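Cell division control protein 45 cdc45 putative (Entamoeba histolytica, PDB 6CC2) probably serves as the Cdc45 component of the replicative helicase, the factor that joins MCM2-7 and GINS to unwind DNA during chromosome replication. Local coordinates at residues 13-16 with 17-20; 39-42 with 43-47. All coordinates share one frame; numbering follows the deposited sequence.

Contact 1 (13-16 with 17-20); sequences NGLR and NRGK
Asn17 N gives its hydrogen to Asn13 O over 2.8 Å, at a nearly straight N-H...O angle of 163°, and the same asparagine folds its amide back over this acceptor. With CG anti to the carbonyl carbon (chi1 -75°), the amide carbon of Asn17 comes within 3.3 Å of Asn13 O, which sets backbone N and side chain of one residue against the same carbonyl oxygen. The Asn13 side chain is met by a residue three positions further along the helix: Arg16, bent at chi3, brings NH2 2.8 Å from Asn13 OD1, an oxygen lying close to the guanidinium plane. One residue on from the first bond, Arg18 N bonds to Gly14 O at 2.9 Å. These bonds belong to the i to i+4 pattern of helix 8-20, which leads into strand 24-29 of the parallel sheet, consistent with the RecJ-like DHH-phosphoesterase fold known for the Cdc45 family. Arg18 links the helix to that sheet. Bent at chi3, it lays one face of its guanidinium over the backbone of Gly14, whose carbonyl oxygen stands 3.4 Å above the plane, toward the rim. Having no side chain, Gly14 lets Arg18 NH2 settle 3.5 Å from Gly14 C. Beside it, Leu15 CD2 touches Arg18 NH1 at 3.6 Å as the two side chains cross. The polar edge is used on the sheet: Arg18 NE bonds to His78 ND1 and NH1 to Thr79 OG1, while Phe102 makes a cation-pi contact. Toward the C-terminal end, Gly19 N reaches Leu15 O, and the bond from Lys20 N to Arg16 O is weak.

Contact 2 (39-42 with 43-47); sequences YKIL and SMMFE. With EDO (1,2-ethanediol), chain J.
Leu42 and Phe46 meet carbonyl to ring: Leu42 O stands 3.2 Å above one face of the phenyl group, offset toward its rim, while Phe46 N bonds to the same oxygen from one turn further on. A small chi2 of -14° turns the ring face to the helix backbone, and its CE2 atom comes to 4.0 Å from Leu42 CB. Further out on that leucine, CD2 meets the CE methyl of Met45 (a selenomethionine) at 3.7 Å; both side chains reach helix 182-192, Leu42 at Ala186. Helix 33-48 is the crossover of a beta-alpha-beta unit between strands 24-29 and 53-57, and its Tyr39-Ser43 side turns toward strand 53-57 and helix 374-385. There the Tyr39 ring is oblique to Ser43 CB, and its hydroxyl hydrogen-bonds, at the ring edge, to O1 of an ethanediol that also binds His53. Ser43 holds its hydroxyl between backbone N and carbonyl carbon (chi1 71°), which points OG back at Lys40 O, 2.6 Å away. This carbonyl also receives Met44 N, both donors arriving from the same face of its plane. Lys40 bends at chi2, and its CD passes 4.1 Å from Ser43 OG; its NZ bonds to Ser386 and to a water 2.9 Å away, which donates to Ser43 OG and to Glu47 OE2, an atom less surely placed. If that modelled place holds, the opposite charges of Lys40 and Glu47 are joined through water and not by a direct salt bridge, which would probably favour the ionised form of each.

Contacts 1 and 2 lie on successive helices of the parallel-sheet region, 8-20 and 33-48, separated in the chain by strand 24-29. Their centres are about 15 Å apart, and they meet directly where Leu15 CD1 packs on Phe46 CE1 at 3.7 Å: the leucine beside the Arg18 guanidinium of contact 1 thus reaches the ring that lies over a carbonyl in contact 2. Contact 1 is the more peripheral, its centre about 33 Å from the centre of the chain against about 21 Å for the largely buried contact 2. The ethanediol belongs to contact 2 and probably came from the crystallisation liquor, and no functional role is implied by its presence.

Contact 1 (13-16 with 17-20)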
ATOM      1  N   ASN A  13      13.758 -26.259  -9.740  1.00 30.03           N
ATOM      2  CA  ASN A  13      14.129 -27.243 -10.751  1.00 34.54           C
ATOM      3  C   ASN A  13      12.963 -27.506 -11.697  1.00 34.90           C
ATOM      4  O   ASN A  13      13.160 -27.705 -12.904  1.00 35.94           O
ATOM      5  CB  ASN A  13      14.580 -28.542 -10.090  1.00 38.04           C
ATOM      6  CG  ASN A  13      15.991 -28.463  -9.549  1.00 43.61           C
ATOM      7  OD1 ASN A  13      16.770 -27.592  -9.938  1.00 49.49           O
ATOM      8  ND2 ASN A  13      16.336 -29.389  -8.664  1.00 45.69           N
ATOM      9  N   GLY A  14      11.740 -27.522 -11.162  1.00 34.44           N
ATOM     10  CA  GLY A  14      10.573 -27.698 -12.012  1.00 33.82           C
ATOM     11  C   GLY A  14      10.398 -26.548 -12.982  1.00 32.19           C
ATOM     12  O   GLY A  14      10.113 -26.756 -14.164  1.00 35.58           O
ATOM     13  N   LEU A  15      10.592 -25.317 -12.499  1.00 27.91           N
ATOM     14  CA  LEU A  15      10.538 -24.163 -13.385  1.00 28.08           C
ATOM     15  C   LEU A  15      11.569 -24.285 -14.492  1.00 30.23           C
ATOM     16  O   LEU A  15      11.262 -24.100 -15.679  1.00 31.86           O
ATOM     17  CB  LEU A  15      10.775 -22.882 -12.581  1.00 26.52           C
ATOM     18  CG  LEU A  15       9.827 -22.556 -11.446  1.00 27.85           C
ATOM     19  CD1 LEU A  15      10.316 -21.278 -10.771  1.00 28.90           C
ATOM     20  CD2 LEU A  15       8.390 -22.362 -11.928  1.00 31.15           C
ATOM     21  N   ARG A  16      12.810 -24.616 -14.127  1.00 30.83           N
ATOM     22  CA  ARG A  16      13.863 -24.769 -15.125  1.00 36.10           C
ATOM     23  C   ARG A  16      13.532 -25.863 -16.136  1.00 38.43           C
ATOM     24  O   ARG A  16      13.685 -25.666 -17.344  1.00 41.15           O
ATOM     25  CB  ARG A  16      15.195 -25.068 -14.438  1.00 45.41           C
ATOM     26  CG  ARG A  16      15.892 -23.857 -13.844  1.00 50.83           C
ATOM     27  CD  ARG A  16      17.286 -24.224 -13.316  1.00 69.19           C
ATOM     28  NE  ARG A  16      17.227 -24.841 -11.992  1.00 86.64           N
ATOM     29  CZ  ARG A  16      17.740 -24.309 -10.879  1.00 94.40           C
ATOM     30  NH1 ARG A  16      18.379 -23.145 -10.911  1.00 98.37           N
ATOM     31  NH2 ARG A  16      17.620 -24.955  -9.727  1.00 92.40           N
ATOM     32  N   ASN A  17      13.098 -27.032 -15.658  1.00 37.40           N
ATOM     33  CA  ASN A  17      12.802 -28.134 -16.565  1.00 43.71           C
ATOM     34  C   ASN A  17      11.665 -27.785 -17.515  1.00 41.80           C
ATOM     35  O   ASN A  17      11.729 -28.094 -18.714  1.00 43.04           O
ATOM     36  CB  ASN A  17      12.463 -29.391 -15.773  1.00 47.77           C
ATOM     37  CG  ASN A  17      13.687 -30.029 -15.164  1.00 58.56           C
ATOM     38  OD1 ASN A  17      14.812 -29.704 -15.539  1.00 53.54           O
ATOM     39  ND2 ASN A  17      13.480 -30.942 -14.223  1.00 69.54           N
ATOM     40  N   ARG A  18      10.605 -27.163 -16.999  1.00 38.23           N
ATOM     41  CA  ARG A  18       9.489 -26.789 -17.862  1.00 38.31           C
ATOM     42  C   ARG A  18       9.855 -25.619 -18.756  1.00 39.06           C
ATOM     43  O   ARG A  18       9.316 -25.493 -19.860  1.00 45.18           O
ATOM     44  CB  ARG A  18       8.257 -26.491 -17.015  1.00 37.51           C
ATOM     45  CG  ARG A  18       7.785 -27.705 -16.213  1.00 36.25           C
ATOM     46  CD  ARG A  18       6.422 -27.455 -15.541  1.00 36.41           C
ATOM     47  NE  ARG A  18       6.426 -26.390 -14.544  1.00 36.57           N
ATOM     48  CZ  ARG A  18       6.739 -26.550 -13.258  1.00 37.64           C
ATOM     49  NH1 ARG A  18       6.678 -25.500 -12.441  1.00 34.21           N
ATOM     50  NH2 ARG A  18       7.126 -27.737 -12.789  1.00 39.95           N
ATOM     51  N   GLY A  19      10.797 -24.776 -18.321  1.00 39.44           N
ATOM     52  CA  GLY A  19      11.220 -23.655 -19.141  1.00 45.08           C
ATOM     53  C   GLY A  19      12.019 -24.056 -20.361  1.00 50.53           C
ATOM     54  O   GLY A  19      12.079 -23.292 -21.329  1.00 55.31           O
ATOM     55  N   LYS A  20      12.628 -25.243 -20.346  1.00 51.90           N
ATOM     56  CA  LYS A  20      13.347 -25.716 -21.522  1.00 59.46           C
ATOM     57  C   LYS A  20      12.394 -26.063 -22.659  1.00 66.71           C
ATOM     58  O   LYS A  20      12.779 -25.993 -23.829  1.00 64.34           O
ATOM     59  CB  LYS A  20      14.193 -26.939 -21.167  1.00 56.12           C
ATOM     60  CG  LYS A  20      15.351 -26.651 -20.231  1.00 55.41           C
ATOM     61  CD  LYS A  20      15.831 -27.922 -19.527  1.00 61.96           C
ATOM     62  CE  LYS A  20      15.997 -29.079 -20.490  1.00 70.80           C
ATOM     63  NZ  LYS A  20      16.676 -30.247 -19.855  1.00 77.18           N
TER

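Contact 2 (39-42 with 43-47)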
ATOM      1  N   TYR A  39       7.400  -9.593  -7.433  1.00 18.43           N
ATOM      2  CA  TYR A  39       7.600  -9.809  -8.857  1.00 19.70           C
ATOM      3  C   TYR A  39       9.033  -9.490  -9.276  1.00 17.96           C
ATOM      4  O   TYR A  39       9.651 -10.239 -10.030  1.00 20.34           O
ATOM      5  CB  TYR A  39       6.637  -8.947  -9.669  1.00 17.26           C
ATOM      6  CG  TYR A  39       6.775  -9.168 -11.149  1.00 18.78           C
ATOM      7  CD1 TYR A  39       7.698  -8.429 -11.895  1.00 20.68           C
ATOM      8  CD2 TYR A  39       6.041 -10.130 -11.805  1.00 22.52           C
ATOM      9  CE1 TYR A  39       7.862  -8.636 -13.236  1.00 21.21           C
ATOM     10  CE2 TYR A  39       6.198 -10.339 -13.145  1.00 23.80           C
ATOM     11  CZ  TYR A  39       7.115  -9.599 -13.861  1.00 23.29           C
ATOM     12  OH  TYR A  39       7.284  -9.811 -15.224  1.00 25.21           O
ATOM     13  N   LYS A  40       9.554  -8.341  -8.836  1.00 19.38           N
ATOM     14  CA  LYS A  40      10.899  -7.917  -9.235  1.00 17.44           C
ATOM     15  C   LYS A  40      11.944  -8.946  -8.823  1.00 18.86           C
ATOM     16  O   LYS A  40      12.795  -9.351  -9.636  1.00 20.25           O
ATOM     17  CB  LYS A  40      11.203  -6.541  -8.602  1.00 19.10           C
ATOM     18  CG  LYS A  40      12.609  -6.005  -8.842  1.00 21.05           C
ATOM     19  CD  LYS A  40      12.884  -5.797 -10.304  1.00 22.01           C
ATOM     20  CE  LYS A  40      14.245  -5.170 -10.536  1.00 25.58           C
ATOM     21  NZ  LYS A  40      14.513  -4.966 -12.006  1.00 26.03           N
ATOM     22  N   ILE A  41      11.877  -9.403  -7.571  1.00 19.32           N
ATOM     23  CA  ILE A  41      12.885 -10.334  -7.066  1.00 20.50           C
ATOM     24  C   ILE A  41      12.804 -11.672  -7.796  1.00 22.24           C
ATOM     25  O   ILE A  41      13.822 -12.248  -8.198  1.00 23.41           O
ATOM     26  CB  ILE A  41      12.723 -10.491  -5.536  1.00 20.55           C
ATOM     27  CG1 ILE A  41      13.113  -9.180  -4.856  1.00 20.58           C
ATOM     28  CG2 ILE A  41      13.582 -11.629  -5.019  1.00 22.85           C
ATOM     29  CD1 ILE A  41      12.925  -9.172  -3.331  1.00 19.95           C
ATOM     30  N   LEU A  42      11.583 -12.202  -7.964  1.00 20.05           N
ATOM     31  CA  LEU A  42      11.423 -13.401  -8.774  1.00 20.01           C
ATOM     32  C   LEU A  42      11.926 -13.172 -10.191  1.00 20.82           C
ATOM     33  O   LEU A  42      12.582 -14.046 -10.789  1.00 22.83           O
ATOM     34  CB  LEU A  42       9.970 -13.846  -8.797  1.00 20.00           C
ATOM     35  CG  LEU A  42       9.398 -14.271  -7.441  1.00 22.04           C
ATOM     36  CD1 LEU A  42       7.877 -14.408  -7.571  1.00 22.61           C
ATOM     37  CD2 LEU A  42      10.021 -15.549  -6.930  1.00 26.63           C
ATOM     38  N   SER A  43      11.607 -12.016 -10.772  1.00 23.87           N
ATOM     39  CA  SER A  43      11.979 -11.795 -12.163  1.00 25.84           C
ATOM     40  C   SER A  43      13.486 -11.728 -12.339  1.00 25.63           C
ATOM     41  O   SER A  43      14.001 -12.103 -13.393  1.00 27.42           O
ATOM     42  CB  SER A  43      11.316 -10.525 -12.690  1.00 27.00           C
ATOM     43  OG  SER A  43      11.916  -9.379 -12.106  1.00 31.31           O
HETATM   44  N   MSE A  44      14.216 -11.271 -11.334  1.00 25.70           N
HETATM   45  CA  MSE A  44      15.670 -11.222 -11.412  1.00 27.99           C
HETATM   46  C   MSE A  44      16.273 -12.621 -11.512  1.00 29.79           C
HETATM   47  O   MSE A  44      17.207 -12.849 -12.277  1.00 30.41           O
HETATM   48  CB  MSE A  44      16.252 -10.498 -10.198  1.00 27.07           C
HETATM   49  CG  MSE A  44      15.891  -9.037 -10.159  1.00 28.53           C
HETATM   50 SE   MSE A  44      16.189  -8.278  -8.397  1.00 31.13          SE
HETATM   51  CE  MSE A  44      18.155  -8.196  -8.413  1.00 27.85           C
HETATM   52  N   MSE A  45      15.750 -13.541 -10.703  1.00 27.56           N
HETATM   53  CA  MSE A  45      16.172 -14.937 -10.755  1.00 27.88           C
HETATM   54  C   MSE A  45      15.804 -15.540 -12.101  1.00 26.48           C
HETATM   55  O   MSE A  45      16.625 -16.185 -12.738  1.00 28.29           O
HETATM   56  CB  MSE A  45      15.516 -15.728  -9.626  1.00 28.69           C
HETATM   57  CG  MSE A  45      16.043 -15.366  -8.249  1.00 34.16           C
HETATM   58 SE   MSE A  45      15.322 -16.570  -6.913  1.00 35.35          SE
HETATM   59  CE  MSE A  45      13.730 -15.541  -6.444  1.00 28.24           C
ATOM     60  N   PHE A  46      14.551 -15.333 -12.518  1.00 25.70           N
ATOM     61  CA  PHE A  46      14.098 -15.891 -13.790  1.00 26.53           C
ATOM     62  C   PHE A  46      14.938 -15.388 -14.955  1.00 28.49           C
ATOM     63  O   PHE A  46      15.322 -16.179 -15.833  1.00 31.96           O
ATOM     64  CB  PHE A  46      12.629 -15.541 -14.023  1.00 27.79           C
ATOM     65  CG  PHE A  46      11.677 -16.134 -13.028  1.00 27.24           C
ATOM     66  CD1 PHE A  46      12.067 -17.150 -12.170  1.00 24.53           C
ATOM     67  CD2 PHE A  46      10.374 -15.653 -12.941  1.00 26.38           C
ATOM     68  CE1 PHE A  46      11.178 -17.683 -11.260  1.00 21.25           C
ATOM     69  CE2 PHE A  46       9.488 -16.197 -12.037  1.00 24.37           C
ATOM     70  CZ  PHE A  46       9.895 -17.225 -11.213  1.00 21.91           C
ATOM     71  N   GLU A  47      15.242 -14.088 -14.985  1.00 28.95           N
ATOM     72  CA  GLU A  47      16.084 -13.540 -16.042  1.00 34.58           C
ATOM     73  C   GLU A  47      17.436 -14.240 -16.088  1.00 36.85           C
ATOM     74  O   GLU A  47      17.909 -14.649 -17.158  1.00 37.86           O
ATOM     75  CB  GLU A  47      16.286 -12.040 -15.838  1.00 47.98           C
ATOM     76  CG  GLU A  47      15.075 -11.175 -16.114  1.00 69.06           C
ATOM     77  CD  GLU A  47      15.296  -9.730 -15.689  1.00 83.49           C
ATOM     78  OE1 GLU A  47      16.465  -9.291 -15.645  1.00 87.84           O
ATOM     79  OE2 GLU A  47      14.301  -9.037 -15.388  1.00 86.80           O
TER
HETATM   80  C1  EDO J 609      10.217  -7.841 -16.401  1.00 47.90           C
HETATM   81  O1  EDO J 609       9.298  -8.940 -16.483  1.00 38.63           O
HETATM   82  C2  EDO J 609      11.555  -8.349 -15.884  1.00 59.98           C
HETATM   83  O2  EDO J 609      12.016  -9.423 -16.717  1.00 61.43           O
HETATM   84  O   HOH W   1      14.140  -7.526 -13.282  1.00 35.06           O